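Local structure of ancestral D-type dye decolorizing peroxidase (Geotrichum candidum, 7ANV) at residues A[13-17]-A[51-55]; A[41-46]-A[78-82]; A[104-108]-A[248-252]; A[220-225]-A[361-366]. The protein probably uses its haem to reduce hydrogen peroxide while oxidising dyes and related substrates, as other dye-decolorizing peroxidases do. All coordinates share one frame; numbering follows the deposited sequence.

Interaction 1 (A[13-17]-A[51-55]); sequences LGGLP and VQKDR. With SO4 (sulfate ion), chain H.
Val51 presses its two methyls into the bend of 13-17, and this is the tight half of the contact. CG1 lies 3.2 Å from Gly15 O, while CG2 meets Leu16 CD2 at 3.9 Å, the two side chains running roughly at right angles. A side chain on Gly14 would hardly fit: a CB would fall 3.0 Å from Val51 CG1, and the positive phi suits glycine as well. One turn further along, Arg55 reaches back with its chain straight from CG to NE, turning the NE edge of the guanidinium to the same carbonyl. NH2 bonds to Gly15 O at 2.8 Å from well above the carbonyl plane, and NE bonds to that oxygen at 3.2 Å with less tilt, so a single acceptor holds two donors. The pieces joined are the loop leading into strand 20-28 and helix 48-59, both within the N-terminal ferredoxin-like (dimeric alpha+beta barrel) domain of the DyP fold. Packing is looser round Pro17, whose CG comes no nearer to Asp54 CB than 4.5 Å and whose CB sits over the rim of one guanidinium face. The partly exposed, polar side holds a sulfate, probably from the crystallisation liquor. Its O2 lies in the guanidinium plane, taking a bond from Arg55 NH2 at 2.7 Å and a weak one from NH1; Lys18 N also holds the ion.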
loop_
_atom_site.group_PDB
_atom_site.type_symbol
_atom_site.label_atom_id
_atom_site.label_comp_id
_atom_site.label_asym_id
_atom_site.label_seq_id
_atom_site.Cartn_x
_atom_site.Cartn_y
_atom_site.Cartn_z
ATOM N N LEU A 13 -2.393 12.965 -3.856
ATOM C CA LEU A 13 -1.146 13.635 -4.264
ATOM C C LEU A 13 -0.605 14.348 -3.021
ATOM O O LEU A 13 -1.397 15.076 -2.369
ATOM C CB LEU A 13 -1.429 14.611 -5.404
ATOM C CG LEU A 13 -1.926 14.030 -6.738
ATOM C CD1 LEU A 13 -1.896 15.117 -7.789
ATOM C CD2 LEU A 13 -1.118 12.805 -7.205
ATOM N N GLY A 14 0.678 14.134 -2.714
ATOM C CA GLY A 14 1.358 14.674 -1.524
ATOM C C GLY A 14 1.265 13.727 -0.349
ATOM O O GLY A 14 2.315 13.293 0.159
ATOM N N GLY A 15 0.041 13.345 -0.013
ATOM C CA GLY A 15 -0.277 12.461 1.121
ATOM C C GLY A 15 -0.393 13.202 2.432
ATOM O O GLY A 15 0.357 14.159 2.682
ATOM N N LEU A 16 -1.340 12.776 3.268
ATOM C CA LEU A 16 -1.558 13.417 4.586
ATOM C C LEU A 16 -0.384 13.112 5.500
ATOM O O LEU A 16 -0.059 11.958 5.722
ATOM C CB LEU A 16 -2.856 12.891 5.199
ATOM C CG LEU A 16 -4.119 13.079 4.375
ATOM C CD1 LEU A 16 -5.297 12.444 5.112
ATOM C CD2 LEU A 16 -4.361 14.546 4.122
ATOM N N PRO A 17 0.333 14.128 5.996
ATOM C CA PRO A 17 1.463 13.898 6.898
ATOM C C PRO A 17 0.940 13.397 8.246
ATOM O O PRO A 17 -0.176 13.755 8.609
ATOM C CB PRO A 17 2.111 15.279 7.077
ATOM C CG PRO A 17 1.069 16.237 6.657
ATOM C CD PRO A 17 0.177 15.550 5.656
ATOM N N VAL A 51 -2.118 20.232 1.888
ATOM C CA VAL A 51 -0.987 19.330 2.286
ATOM C C VAL A 51 0.362 19.976 1.966
ATOM O O VAL A 51 1.302 19.891 2.772
ATOM C CB VAL A 51 -1.120 17.952 1.612
ATOM C CG1 VAL A 51 0.199 17.188 1.560
ATOM C CG2 VAL A 51 -2.181 17.136 2.272
ATOM N N GLN A 52 0.490 20.587 0.798
ATOM C CA GLN A 52 1.771 21.208 0.388
ATOM C C GLN A 52 2.093 22.355 1.339
ATOM O O GLN A 52 3.268 22.506 1.699
ATOM C CB GLN A 52 1.727 21.643 -1.075
ATOM C CG GLN A 52 1.608 20.460 -2.006
ATOM C CD GLN A 52 2.817 19.567 -1.946
ATOM O OE1 GLN A 52 2.838 18.539 -1.255
ATOM N NE2 GLN A 52 3.784 19.915 -2.759
ATOM N N LYS A 53 1.088 23.124 1.745
ATOM C CA LYS A 53 1.282 24.139 2.801
ATOM C C LYS A 53 1.700 23.480 4.106
ATOM O O LYS A 53 2.640 23.989 4.726
ATOM C CB LYS A 53 -0.029 24.827 3.115
ATOM C CG LYS A 53 -0.218 26.111 2.408
ATOM C CD LYS A 53 -1.333 26.891 3.009
ATOM C CE LYS A 53 -1.737 27.940 2.023
ATOM N NZ LYS A 53 -0.618 28.885 1.784
ATOM N N ASP A 54 0.991 22.439 4.524
ATOM C CA ASP A 54 1.247 21.719 5.803
ATOM C C ASP A 54 2.681 21.166 5.819
ATOM O O ASP A 54 3.357 21.298 6.840
ATOM C CB ASP A 54 0.268 20.578 5.998
ATOM C CG ASP A 54 -1.158 21.013 6.287
ATOM O OD1 ASP A 54 -1.372 22.226 6.568
ATOM O OD2 ASP A 54 -2.038 20.128 6.209
ATOM N N ARG A 55 3.129 20.570 4.715
ATOM C CA ARG A 55 4.474 19.938 4.630
ATOM C C ARG A 55 5.531 21.043 4.711
ATOM O O ARG A 55 6.547 20.821 5.390
ATOM C CB ARG A 55 4.562 19.059 3.375
ATOM C CG ARG A 55 3.793 17.752 3.490
ATOM C CD ARG A 55 3.875 16.882 2.231
ATOM N NE ARG A 55 3.184 15.631 2.503
ATOM C CZ ARG A 55 3.708 14.643 3.193
ATOM N NH1 ARG A 55 4.966 14.732 3.617
ATOM N NH2 ARG A 55 3.010 13.550 3.400
HETATM S S SO4 H . 5.030 12.188 6.537
HETATM O O1 SO4 H . 6.076 11.208 6.663
HETATM O O2 SO4 H . 4.502 12.147 5.196
HETATM O O3 SO4 H . 5.559 13.503 6.802
HETATM O O4 SO4 H . 3.988 11.896 7.485
#

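Interaction 2 (A[41-46]-A[78-82]); sequences LIPLIT and AGVNI
Ile45 lies against Val80 and Ile82, and its branches can be followed outward one by one. Its CB stands 4.0 Å from Val80 O. CG2, anti to the backbone N, leans nearer the same oxygen at 3.7 Å. The other branch, CG1, turns beside the backbone N (chi1 -62°) and carries CD1 into the apolar patch, where this methyl meets Val80 CG1 and Ile82 CG2, each at 3.9 Å. The Ile45 and Ile82 side chains pass at about a right angle, and Leu41 CD2 extends the patch by touching Ile82 CD1. The strand here is an outermost one of the antiparallel sheet in the ferredoxin-like N-terminal half: Gly79 and Asn81 pair with strand 142-148, and Val80 turns its N and O the other way. Thr46 answers both. Its N donates to Val80 O at 2.9 Å in the carbonyl plane, and its hydroxyl OG1 accepts from Val80 N at 2.9 Å, standing in for the backbone carbonyl that a further strand would offer. Val80 O takes a second bond from Asn81 ND2, at 2.8 Å and nearly straight (172°), coming from above the carbonyl plane. That same amide nitrogen makes a weak, more bent bond (133°) to Thr46 O, while Asn81 OD1 is taken by Asp11 N. Helix 479-486 closes over the apolar side, with Ile479 on Ile45 and Leu482 on Ile82.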
loop_
_atom_site.group_PDB
_atom_site.type_symbol
_atom_site.label_atom_id
_atom_site.label_comp_id
_atom_site.label_asym_id
_atom_site.label_seq_id
_atom_site.Cartn_x
_atom_site.Cartn_y
_atom_site.Cartn_z
ATOM N N LEU A 41 -18.935 18.828 6.408
ATOM C CA LEU A 41 -17.604 18.166 6.431
ATOM C C LEU A 41 -16.680 18.804 5.386
ATOM O O LEU A 41 -15.477 18.817 5.591
ATOM C CB LEU A 41 -17.743 16.666 6.187
ATOM C CG LEU A 41 -16.428 15.893 6.229
ATOM C CD1 LEU A 41 -15.865 15.860 7.640
ATOM C CD2 LEU A 41 -16.587 14.473 5.675
ATOM N N ILE A 42 -17.213 19.233 4.258
ATOM C CA ILE A 42 -16.362 19.649 3.107
ATOM C C ILE A 42 -15.285 20.656 3.520
ATOM O O ILE A 42 -14.132 20.513 3.100
ATOM C CB ILE A 42 -17.218 20.071 1.906
ATOM C CG1 ILE A 42 -17.894 18.812 1.360
ATOM C CG2 ILE A 42 -16.353 20.727 0.843
ATOM C CD1 ILE A 42 -18.958 19.053 0.336
ATOM N N PRO A 43 -15.571 21.708 4.319
ATOM C CA PRO A 43 -14.515 22.635 4.735
ATOM C C PRO A 43 -13.372 21.993 5.528
ATOM O O PRO A 43 -12.347 22.582 5.597
ATOM C CB PRO A 43 -15.228 23.623 5.679
ATOM C CG PRO A 43 -16.687 23.555 5.243
ATOM C CD PRO A 43 -16.905 22.130 4.785
ATOM N N LEU A 44 -13.562 20.814 6.102
ATOM C CA LEU A 44 -12.539 20.101 6.921
ATOM C C LEU A 44 -11.665 19.249 6.008
ATOM O O LEU A 44 -10.620 18.775 6.492
ATOM C CB LEU A 44 -13.196 19.192 7.957
ATOM C CG LEU A 44 -13.693 19.863 9.239
ATOM C CD1 LEU A 44 -14.763 20.867 8.956
ATOM C CD2 LEU A 44 -14.201 18.827 10.213
ATOM N N ILE A 45 -12.088 19.003 4.769
ATOM C CA ILE A 45 -11.378 18.025 3.891
ATOM C C ILE A 45 -10.074 18.696 3.443
ATOM O O ILE A 45 -10.117 19.775 2.859
ATOM C CB ILE A 45 -12.224 17.546 2.696
ATOM C CG1 ILE A 45 -13.486 16.808 3.137
ATOM C CG2 ILE A 45 -11.384 16.672 1.751
ATOM C CD1 ILE A 45 -13.221 15.530 3.884
ATOM N N THR A 46 -8.956 18.035 3.696
ATOM C CA THR A 46 -7.604 18.515 3.362
ATOM C C THR A 46 -7.310 18.225 1.895
ATOM O O THR A 46 -7.350 17.042 1.503
ATOM C CB THR A 46 -6.560 17.825 4.230
ATOM O OG1 THR A 46 -6.990 17.891 5.599
ATOM C CG2 THR A 46 -5.206 18.457 4.089
ATOM N N ALA A 78 -3.887 18.280 11.691
ATOM C CA ALA A 78 -4.805 17.177 11.337
ATOM C C ALA A 78 -5.048 17.204 9.831
ATOM O O ALA A 78 -5.008 18.282 9.229
ATOM C CB ALA A 78 -6.101 17.269 12.093
ATOM N N GLY A 79 -5.237 16.045 9.220
ATOM C CA GLY A 79 -5.682 15.998 7.828
ATOM C C GLY A 79 -6.886 15.083 7.735
ATOM O O GLY A 79 -6.931 14.120 8.493
ATOM N N VAL A 80 -7.849 15.401 6.897
ATOM C CA VAL A 80 -9.140 14.658 6.797
ATOM C C VAL A 80 -9.417 14.371 5.337
ATOM O O VAL A 80 -9.414 15.302 4.547
ATOM C CB VAL A 80 -10.332 15.430 7.393
ATOM C CG1 VAL A 80 -11.612 14.584 7.331
ATOM C CG2 VAL A 80 -10.019 15.846 8.813
ATOM N N ASN A 81 -9.685 13.104 5.002
ATOM C CA ASN A 81 -10.181 12.730 3.660
ATOM C C ASN A 81 -11.368 11.785 3.867
ATOM O O ASN A 81 -11.565 11.233 4.971
ATOM C CB ASN A 81 -9.109 12.032 2.804
ATOM C CG ASN A 81 -8.135 12.911 2.045
ATOM O OD1 ASN A 81 -7.458 12.430 1.137
ATOM N ND2 ASN A 81 -8.050 14.186 2.359
ATOM N N ILE A 82 -12.135 11.595 2.808
ATOM C CA ILE A 82 -13.305 10.698 2.823
ATOM C C ILE A 82 -13.384 9.945 1.503
ATOM O O ILE A 82 -13.151 10.531 0.429
ATOM C CB ILE A 82 -14.598 11.473 3.131
ATOM C CG1 ILE A 82 -15.756 10.512 3.394
ATOM C CG2 ILE A 82 -14.911 12.520 2.043
ATOM C CD1 ILE A 82 -16.991 11.158 3.962
#

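Interaction 3 (A[104-108]-A[248-252]); sequences FKAGQ and FLVFR
Phe104 offers the face of its ring to an edge of Phe248. The planes stand at 62° with centroids 5.2 Å apart, an offset edge-to-face stack in which Phe248 CE1 sits 3.6 Å from Phe104 CG, over the rim of the ring rather than its middle. Four residues on, Gln108 reaches the strand by a different route. With CG anti to the backbone N (chi1 -164°) and the chain extended beyond it, the amide arrives between a backbone carbonyl and an arginine. NE2 donates to Phe251 O at 3.0 Å, nearly straight but tilted from the carbonyl plane. OE1 accepts from Arg252 NH1 at 3.1 Å, lying in the guanidinium plane while the donor approaches from above the amide's C=O plane. The amide and guanidinium planes stand 71° apart, and Arg252 CD packs at 3.2 Å from Gln108 OE1. A leucine in place of Gln108 would probably leave Phe251 O without this donor and take from Arg252 NH1 one of its acceptors, leaving more of the holding to the bond from Arg252 NH2 to Asp117, a salt bridge outside this contact. The Arg252 side chain is about 6 Å from the haem. Strand 247-256 lies inside the antiparallel sheet of the C-terminal ferredoxin-like half, between strands 391-398 and 466-476; helix 102-106 of the N-terminal half packs against it, and Glu472 on the latter strand receives Gln108 N.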
loop_
_atom_site.group_PDB
_atom_site.type_symbol
_atom_site.label_atom_id
_atom_site.label_comp_id
_atom_site.label_asym_id
_atom_site.label_seq_id
_atom_site.Cartn_x
_atom_site.Cartn_y
_atom_site.Cartn_z
ATOM N N PHE A 104 -14.172 -2.352 -8.327
ATOM C CA PHE A 104 -14.802 -1.423 -7.377
ATOM C C PHE A 104 -16.263 -1.840 -7.173
ATOM O O PHE A 104 -16.769 -1.865 -6.037
ATOM C CB PHE A 104 -14.721 0.003 -7.906
ATOM C CG PHE A 104 -15.496 1.001 -7.088
ATOM C CD1 PHE A 104 -15.030 1.483 -5.871
ATOM C CD2 PHE A 104 -16.706 1.474 -7.560
ATOM C CE1 PHE A 104 -15.739 2.407 -5.146
ATOM C CE2 PHE A 104 -17.418 2.417 -6.837
ATOM C CZ PHE A 104 -16.946 2.878 -5.620
ATOM N N LYS A 105 -16.949 -2.158 -8.272
ATOM C CA LYS A 105 -18.406 -2.453 -8.201
ATOM C C LYS A 105 -18.630 -3.731 -7.393
ATOM O O LYS A 105 -19.612 -3.798 -6.650
ATOM C CB LYS A 105 -19.019 -2.543 -9.604
ATOM C CG LYS A 105 -19.082 -1.198 -10.312
ATOM C CD LYS A 105 -19.486 -1.299 -11.791
ATOM C CE LYS A 105 -19.541 0.059 -12.473
ATOM N NZ LYS A 105 -18.957 0.014 -13.843
ATOM N N ALA A 106 -17.754 -4.719 -7.514
ATOM C CA ALA A 106 -17.950 -6.049 -6.905
ATOM C C ALA A 106 -17.571 -6.032 -5.412
ATOM O O ALA A 106 -18.160 -6.855 -4.649
ATOM C CB ALA A 106 -17.178 -7.096 -7.690
ATOM N N GLY A 107 -16.678 -5.140 -4.996
ATOM C CA GLY A 107 -16.203 -5.039 -3.607
ATOM C C GLY A 107 -15.051 -5.990 -3.364
ATOM O O GLY A 107 -14.904 -6.988 -4.123
ATOM N N GLN A 108 -14.242 -5.726 -2.358
ATOM C CA GLN A 108 -13.031 -6.557 -2.128
ATOM C C GLN A 108 -13.377 -7.971 -1.643
ATOM O O GLN A 108 -12.601 -8.914 -1.932
ATOM C CB GLN A 108 -12.110 -5.876 -1.128
ATOM C CG GLN A 108 -10.700 -6.462 -1.148
ATOM C CD GLN A 108 -9.819 -5.834 -0.100
ATOM O OE1 GLN A 108 -9.459 -6.432 0.917
ATOM N NE2 GLN A 108 -9.512 -4.573 -0.313
ATOM N N PHE A 248 -9.226 5.856 -6.814
ATOM C CA PHE A 248 -9.661 4.655 -6.065
ATOM C C PHE A 248 -8.657 4.361 -4.948
ATOM O O PHE A 248 -7.427 4.321 -5.190
ATOM C CB PHE A 248 -9.828 3.462 -7.001
ATOM C CG PHE A 248 -10.955 3.666 -7.966
ATOM C CD1 PHE A 248 -12.238 3.334 -7.578
ATOM C CD2 PHE A 248 -10.726 4.159 -9.244
ATOM C CE1 PHE A 248 -13.314 3.558 -8.435
ATOM C CE2 PHE A 248 -11.801 4.366 -10.096
ATOM C CZ PHE A 248 -13.075 4.019 -9.711
ATOM N N LEU A 249 -9.210 4.223 -3.746
ATOM C CA LEU A 249 -8.499 3.932 -2.501
ATOM C C LEU A 249 -8.677 2.447 -2.219
ATOM O O LEU A 249 -9.770 2.036 -1.868
ATOM C CB LEU A 249 -9.127 4.782 -1.400
ATOM C CG LEU A 249 -8.403 4.883 -0.052
ATOM C CD1 LEU A 249 -9.026 5.967 0.806
ATOM C CD2 LEU A 249 -8.335 3.580 0.724
ATOM N N VAL A 250 -7.601 1.693 -2.280
ATOM C CA VAL A 250 -7.580 0.280 -1.824
ATOM C C VAL A 250 -7.114 0.262 -0.375
ATOM O O VAL A 250 -5.994 0.713 -0.110
ATOM C CB VAL A 250 -6.655 -0.580 -2.698
ATOM C CG1 VAL A 250 -6.537 -1.971 -2.091
ATOM C CG2 VAL A 250 -7.111 -0.603 -4.157
ATOM N N PHE A 251 -7.923 -0.325 0.498
ATOM C CA PHE A 251 -7.564 -0.559 1.907
ATOM C C PHE A 251 -7.385 -2.059 2.152
ATOM O O PHE A 251 -8.291 -2.807 1.853
ATOM C CB PHE A 251 -8.595 0.080 2.841
ATOM C CG PHE A 251 -8.181 0.008 4.290
ATOM C CD1 PHE A 251 -8.427 -1.144 5.028
ATOM C CD2 PHE A 251 -7.575 1.091 4.922
ATOM C CE1 PHE A 251 -8.007 -1.234 6.354
ATOM C CE2 PHE A 251 -7.136 0.998 6.243
ATOM C CZ PHE A 251 -7.367 -0.155 6.950
ATOM N N ARG A 252 -6.267 -2.449 2.747
ATOM C CA ARG A 252 -6.054 -3.810 3.249
ATOM C C ARG A 252 -5.438 -3.761 4.645
ATOM O O ARG A 252 -4.409 -3.121 4.833
ATOM C CB ARG A 252 -5.083 -4.590 2.352
ATOM C CG ARG A 252 -5.468 -4.658 0.896
ATOM C CD ARG A 252 -6.306 -5.861 0.591
ATOM N NE ARG A 252 -5.515 -7.082 0.571
ATOM C CZ ARG A 252 -5.991 -8.331 0.657
ATOM N NH1 ARG A 252 -7.271 -8.581 0.912
ATOM N NH2 ARG A 252 -5.146 -9.344 0.500
#

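Interaction 4 (A[220-225]-A[361-366]); sequences VRPGVI and ESRRII
Glu361 swings its CG between the backbone N and the carbonyl carbon (chi1 81°), then runs straight out to Arg221, whose own chain bends at chi3 (-73°) so that its NE edge faces the carboxylate. The acid opens a type I beta turn, Glu361 to Arg364, which connects helix 357-361 to strand 366-372 of the C-terminal ferredoxin-like sheet. Guanidinium and carboxylate lie nearly coplanar in a salt bridge. NE meets OE1 on its syn lone pair at 2.7 Å, and NH2 reaches the same oxygen at 3.0 Å along a more bent path. The second oxygen, OE2, takes Arg221 N at 2.8 Å, almost straight (174°) but from above the carboxylate plane. One buried acid thus holds both the side chain and the backbone of Arg221. An alanine in place of Glu361 would probably leave Arg221 N without this acceptor and the guanidinium without its carboxylate mate, the ion pair to Asp230 being long and weak. Beside the polar grip, Val224 CG1 rests 3.4 Å from Glu361 O, and Val220 CG1 packs on Arg364 CG at 3.7 Å. Arg364, whose aliphatic part leans on Val220, belongs to the haem pocket and touches the haem. At the far end Ile225 and Ile366 cross at about a right angle, Ile366 CD1 lying 3.9 Å from both Ile225 CG1 and CG2.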
loop_
_atom_site.group_PDB
_atom_site.type_symbol
_atom_site.label_atom_id
_atom_site.label_comp_id
_atom_site.label_asym_id
_atom_site.label_seq_id
_atom_site.Cartn_x
_atom_site.Cartn_y
_atom_site.Cartn_z
ATOM N N VAL A 220 4.767 9.356 -14.358
ATOM C CA VAL A 220 3.518 8.754 -14.881
ATOM C C VAL A 220 2.586 9.907 -15.235
ATOM O O VAL A 220 2.621 10.954 -14.557
ATOM C CB VAL A 220 2.870 7.758 -13.906
ATOM C CG1 VAL A 220 3.841 6.654 -13.501
ATOM C CG2 VAL A 220 2.298 8.444 -12.682
ATOM N N ARG A 221 1.776 9.701 -16.267
ATOM C CA ARG A 221 0.726 10.663 -16.605
ATOM C C ARG A 221 -0.267 10.703 -15.447
ATOM O O ARG A 221 -0.489 9.719 -14.738
ATOM C CB ARG A 221 0.099 10.267 -17.938
ATOM C CG ARG A 221 1.092 10.399 -19.083
ATOM C CD ARG A 221 0.329 10.227 -20.386
ATOM N NE ARG A 221 -0.043 8.851 -20.567
ATOM C CZ ARG A 221 -0.772 8.389 -21.590
ATOM N NH1 ARG A 221 -1.286 9.213 -22.490
ATOM N NH2 ARG A 221 -1.047 7.106 -21.649
ATOM N N PRO A 222 -0.841 11.884 -15.189
ATOM C CA PRO A 222 -1.658 12.080 -13.983
ATOM C C PRO A 222 -2.837 11.113 -13.897
ATOM O O PRO A 222 -3.237 10.763 -12.786
ATOM C CB PRO A 222 -2.128 13.529 -14.075
ATOM C CG PRO A 222 -1.940 13.889 -15.546
ATOM C CD PRO A 222 -0.718 13.111 -15.991
ATOM N N GLY A 223 -3.387 10.713 -15.052
ATOM C CA GLY A 223 -4.545 9.810 -15.143
ATOM C C GLY A 223 -4.236 8.372 -14.769
ATOM O O GLY A 223 -5.150 7.552 -14.707
ATOM N N VAL A 224 -2.987 8.025 -14.495
ATOM C CA VAL A 224 -2.710 6.745 -13.818
ATOM C C VAL A 224 -3.276 6.790 -12.387
ATOM O O VAL A 224 -3.542 5.727 -11.834
ATOM C CB VAL A 224 -1.211 6.462 -13.848
ATOM C CG1 VAL A 224 -0.838 5.295 -12.974
ATOM C CG2 VAL A 224 -0.749 6.238 -15.274
ATOM N N ILE A 225 -3.364 7.974 -11.797
ATOM C CA ILE A 225 -3.743 8.155 -10.360
ATOM C C ILE A 225 -5.133 8.789 -10.294
ATOM O O ILE A 225 -5.966 8.353 -9.476
ATOM C CB ILE A 225 -2.683 8.978 -9.604
ATOM C CG1 ILE A 225 -1.320 8.295 -9.688
ATOM C CG2 ILE A 225 -3.133 9.184 -8.153
ATOM C CD1 ILE A 225 -1.303 6.885 -9.165
ATOM N N GLU A 361 3.752 2.532 -17.131
ATOM C CA GLU A 361 3.208 3.602 -16.261
ATOM C C GLU A 361 1.865 3.102 -15.723
ATOM O O GLU A 361 1.534 3.473 -14.610
ATOM C CB GLU A 361 3.088 4.960 -16.982
ATOM C CG GLU A 361 1.846 5.127 -17.856
ATOM C CD GLU A 361 1.502 6.527 -18.328
ATOM O OE1 GLU A 361 0.481 6.678 -19.114
ATOM O OE2 GLU A 361 2.211 7.455 -17.940
ATOM N N SER A 362 1.131 2.234 -16.427
ATOM C CA SER A 362 -0.293 1.978 -16.037
ATOM C C SER A 362 -0.375 1.143 -14.757
ATOM O O SER A 362 -1.486 1.034 -14.193
ATOM C CB SER A 362 -1.083 1.330 -17.142
ATOM O OG SER A 362 -0.510 0.082 -17.469
ATOM N N ARG A 363 0.727 0.481 -14.364
ATOM C CA ARG A 363 0.763 -0.454 -13.233
ATOM C C ARG A 363 1.189 0.271 -11.958
ATOM O O ARG A 363 1.331 -0.413 -10.916
ATOM C CB ARG A 363 1.737 -1.610 -13.475
ATOM C CG ARG A 363 1.568 -2.311 -14.805
ATOM C CD ARG A 363 0.162 -2.758 -14.959
ATOM N NE ARG A 363 0.041 -3.605 -16.139
ATOM C CZ ARG A 363 -1.130 -3.993 -16.614
ATOM N NH1 ARG A 363 -2.232 -3.624 -15.989
ATOM N NH2 ARG A 363 -1.204 -4.734 -17.710
ATOM N N ARG A 364 1.436 1.577 -11.997
ATOM C CA ARG A 364 2.005 2.274 -10.828
ATOM C C ARG A 364 0.893 2.645 -9.843
ATOM O O ARG A 364 -0.222 2.967 -10.285
ATOM C CB ARG A 364 2.797 3.505 -11.264
ATOM C CG ARG A 364 3.963 3.184 -12.198
ATOM C CD ARG A 364 4.946 2.218 -11.582
ATOM N NE ARG A 364 5.537 2.683 -10.345
ATOM C CZ ARG A 364 6.571 3.525 -10.260
ATOM N NH1 ARG A 364 7.132 4.019 -11.359
ATOM N NH2 ARG A 364 7.007 3.926 -9.082
ATOM N N ILE A 365 1.227 2.579 -8.565
ATOM C CA ILE A 365 0.320 2.981 -7.452
ATOM C C ILE A 365 1.035 3.976 -6.547
ATOM O O ILE A 365 2.289 3.984 -6.475
ATOM C CB ILE A 365 -0.174 1.749 -6.681
ATOM C CG1 ILE A 365 0.962 0.988 -6.013
ATOM C CG2 ILE A 365 -1.011 0.879 -7.618
ATOM C CD1 ILE A 365 0.512 -0.115 -5.091
ATOM N N ILE A 366 0.244 4.802 -5.881
ATOM C CA ILE A 366 0.712 5.655 -4.764
ATOM C C ILE A 366 0.328 4.987 -3.449
ATOM O O ILE A 366 -0.859 4.660 -3.275
ATOM C CB ILE A 366 0.100 7.057 -4.905
ATOM C CG1 ILE A 366 0.801 7.793 -6.035
ATOM C CG2 ILE A 366 0.173 7.817 -3.595
ATOM C CD1 ILE A 366 0.252 9.166 -6.265
#

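In the fold
From the N terminus, interaction 1 closes the first loop, bringing helix 48-59 back to the segment before strand 20-28. Interaction 2 opens before that loop is shut, so the two cross in the chain; they also touch, Val51 and Leu16 packing on Thr46. Both stay within the N-terminal ferredoxin-like half. Interactions 3 and 4 follow in series and cross each other: 104-108 waits for 248-252, while 220-225, lying between them, waits for 361-366. Interaction 3 ties helix 102-106 to the C-terminal sheet, and interaction 4 joins two loops of the haem-binding half. Leu13 of interaction 1 packs on Ile225 and Ile366 of interaction 4, joining the two pairs.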